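Long-range contact in encapsidation protein (Lactococcus phage asccphi28, PDB 7JQP), which probably acts as the ATPase motor that packages the phage's DNA, working as an assembly of five subunits with ASCE folds: residues 120-125 / 135-140. Numbering follows the deposited sequence.
Sequences IVYFIA and NNYPDV
Tyr-122 and Tyr-137 form a T-shaped (edge-to-face) aromatic pair. The ring planes stand at 90°, with centroids 5.0 Å apart. Tyr-137 presents its CD1-CE1 edge, and CD1 sits over one face of Tyr-122, towards the CD2-CE2 side. The closest approach is 3.6 Å, from Tyr-137 CD1 to Tyr-122 CE2.

Further side-chain contacts flank the pair. Ile-124 meets Tyr-137 tip to tip, its CD1 3.8 Å from Tyr-137 OH and 4.0 Å from Tyr-137 CZ. Val-140 CG2 lies 4.3 Å from Tyr-122 CE1. Ile-175 of helix 164-175 also packs on Ile-124, Tyr-137 and Val-140. Pro-138 crosses Tyr-122 at about a right angle, its CD in van der Waals contact with the hydroxyl, 3.8 Å from Tyr-122 OH.

No hydrogen bond joins the two segments. Within the loop, Asn-135 ND2 gives a weak bond to Tyr-137 OH (3.4 Å). Asn-135 ND2 also bonds Glu-63 O of a neighbouring subunit, and Asn-136 O accepts from Asn-68 ND2 of that subunit.

Strand 50-55 lies between strands 118-125 and 140-145. Tyr-122 and Ile-124 both point from strand 118-125 to the loop, so the cluster packs the loop entering strand 140-145 over one face of the central sheet, beside a subunit interface, in an ASCE-type P-loop ATPase fold.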
loop_
_atom_site.group_PDB
_atom_site.type_symbol
_atom_site.label_atom_id
_atom_site.label_comp_id
_atom_site.label_asym_id
_atom_site.label_seq_id
_atom_site.Cartn_x
_atom_site.Cartn_y
_atom_site.Cartn_z
ATOM N N ILE A 120 -9.754 6.500 -27.121
ATOM C CA ILE A 120 -11.025 7.207 -27.160
ATOM C C ILE A 120 -11.502 7.639 -25.783
ATOM O O ILE A 120 -12.371 8.521 -25.696
ATOM C CB ILE A 120 -12.113 6.355 -27.848
ATOM C CG1 ILE A 120 -12.150 4.954 -27.232
ATOM C CG2 ILE A 120 -11.860 6.284 -29.347
ATOM C CD1 ILE A 120 -13.454 4.218 -27.463
ATOM N N VAL A 121 -10.979 7.066 -24.703
ATOM C CA VAL A 121 -11.359 7.454 -23.351
ATOM C C VAL A 121 -10.108 7.571 -22.494
ATOM O O VAL A 121 -9.223 6.710 -22.541
ATOM C CB VAL A 121 -12.356 6.453 -22.733
ATOM C CG1 VAL A 121 -12.767 6.905 -21.341
ATOM C CG2 VAL A 121 -13.586 6.316 -23.624
ATOM N N TYR A 122 -10.040 8.652 -21.720
ATOM C CA TYR A 122 -8.983 8.885 -20.750
ATOM C C TYR A 122 -9.608 8.898 -19.361
ATOM O O TYR A 122 -10.667 9.501 -19.156
ATOM C CB TYR A 122 -8.262 10.227 -20.947
ATOM C CG TYR A 122 -7.483 10.428 -22.226
ATOM C CD1 TYR A 122 -8.118 10.806 -23.398
ATOM C CD2 TYR A 122 -6.097 10.304 -22.243
ATOM C CE1 TYR A 122 -7.403 11.016 -24.561
ATOM C CE2 TYR A 122 -5.374 10.513 -23.399
ATOM C CZ TYR A 122 -6.030 10.871 -24.556
ATOM O OH TYR A 122 -5.310 11.082 -25.710
ATOM N N PHE A 123 -8.959 8.243 -18.408
ATOM C CA PHE A 123 -9.386 8.252 -17.015
ATOM C C PHE A 123 -8.430 9.124 -16.214
ATOM O O PHE A 123 -7.214 8.908 -16.238
ATOM C CB PHE A 123 -9.442 6.825 -16.466
ATOM C CG PHE A 123 -10.488 5.969 -17.137
ATOM C CD1 PHE A 123 -11.803 5.985 -16.703
ATOM C CD2 PHE A 123 -10.156 5.166 -18.217
ATOM C CE1 PHE A 123 -12.764 5.209 -17.324
ATOM C CE2 PHE A 123 -11.114 4.388 -18.840
ATOM C CZ PHE A 123 -12.421 4.410 -18.394
ATOM N N ILE A 124 -8.989 10.121 -15.526
ATOM C CA ILE A 124 -8.227 11.107 -14.773
ATOM C C ILE A 124 -8.868 11.315 -13.413
ATOM O O ILE A 124 -10.091 11.250 -13.262
ATOM C CB ILE A 124 -8.167 12.469 -15.498
ATOM C CG1 ILE A 124 -7.723 12.312 -16.940
ATOM C CG2 ILE A 124 -7.306 13.466 -14.723
ATOM C CD1 ILE A 124 -7.903 13.583 -17.708
ATOM N N ALA A 125 -8.034 11.639 -12.433
ATOM C CA ALA A 125 -8.479 11.911 -11.077
ATOM C C ALA A 125 -8.169 13.361 -10.740
ATOM O O ALA A 125 -7.045 13.828 -10.955
ATOM C CB ALA A 125 -7.798 10.970 -10.080
ATOM N N ASN A 135 0.126 18.178 -19.438
ATOM C CA ASN A 135 -0.250 17.044 -20.272
ATOM C C ASN A 135 -0.987 17.514 -21.523
ATOM O O ASN A 135 -1.621 18.572 -21.541
ATOM C CB ASN A 135 -1.120 16.064 -19.481
ATOM C CG ASN A 135 -0.298 15.117 -18.626
ATOM O OD1 ASN A 135 0.906 15.308 -18.460
ATOM N ND2 ASN A 135 -0.944 14.094 -18.080
ATOM N N ASN A 136 -0.894 16.707 -22.579
ATOM C CA ASN A 136 -1.511 17.000 -23.865
ATOM C C ASN A 136 -2.565 15.949 -24.185
ATOM O O ASN A 136 -2.287 14.746 -24.131
ATOM C CB ASN A 136 -0.460 17.051 -24.981
ATOM C CG ASN A 136 0.326 18.350 -24.986
ATOM O OD1 ASN A 136 -0.240 19.430 -24.821
ATOM N ND2 ASN A 136 1.637 18.249 -25.175
ATOM N N TYR A 137 -3.768 16.410 -24.523
ATOM C CA TYR A 137 -4.888 15.562 -24.941
ATOM C C TYR A 137 -5.381 16.059 -26.292
ATOM O O TYR A 137 -6.166 17.022 -26.352
ATOM C CB TYR A 137 -6.015 15.578 -23.915
ATOM C CG TYR A 137 -5.563 15.209 -22.524
ATOM C CD1 TYR A 137 -5.456 13.880 -22.137
ATOM C CD2 TYR A 137 -5.242 16.190 -21.597
ATOM C CE1 TYR A 137 -5.043 13.538 -20.864
ATOM C CE2 TYR A 137 -4.828 15.859 -20.322
ATOM C CZ TYR A 137 -4.730 14.530 -19.961
ATOM O OH TYR A 137 -4.319 14.192 -18.692
ATOM N N PRO A 138 -4.943 15.458 -27.402
ATOM C CA PRO A 138 -5.123 16.130 -28.704
ATOM C C PRO A 138 -6.561 16.456 -29.091
ATOM O O PRO A 138 -6.843 17.621 -29.406
ATOM C CB PRO A 138 -4.473 15.139 -29.690
ATOM C CG PRO A 138 -3.504 14.351 -28.859
ATOM C CD PRO A 138 -4.171 14.207 -27.521
ATOM N N ASP A 139 -7.467 15.482 -29.131
ATOM C CA ASP A 139 -8.790 15.689 -29.735
ATOM C C ASP A 139 -9.936 15.323 -28.795
ATOM O O ASP A 139 -10.826 14.536 -29.138
ATOM C CB ASP A 139 -8.899 14.937 -31.060
ATOM C CG ASP A 139 -7.816 15.345 -32.047
ATOM O OD1 ASP A 139 -7.412 16.529 -32.038
ATOM O OD2 ASP A 139 -7.370 14.486 -32.836
ATOM N N VAL A 140 -9.906 15.830 -27.564
ATOM C CA VAL A 140 -10.966 15.550 -26.594
ATOM C C VAL A 140 -12.167 16.454 -26.862
ATOM O O VAL A 140 -12.043 17.682 -26.861
ATOM C CB VAL A 140 -10.449 15.731 -25.159
ATOM C CG1 VAL A 140 -11.506 15.309 -24.152
ATOM C CG2 VAL A 140 -9.168 14.951 -24.963
#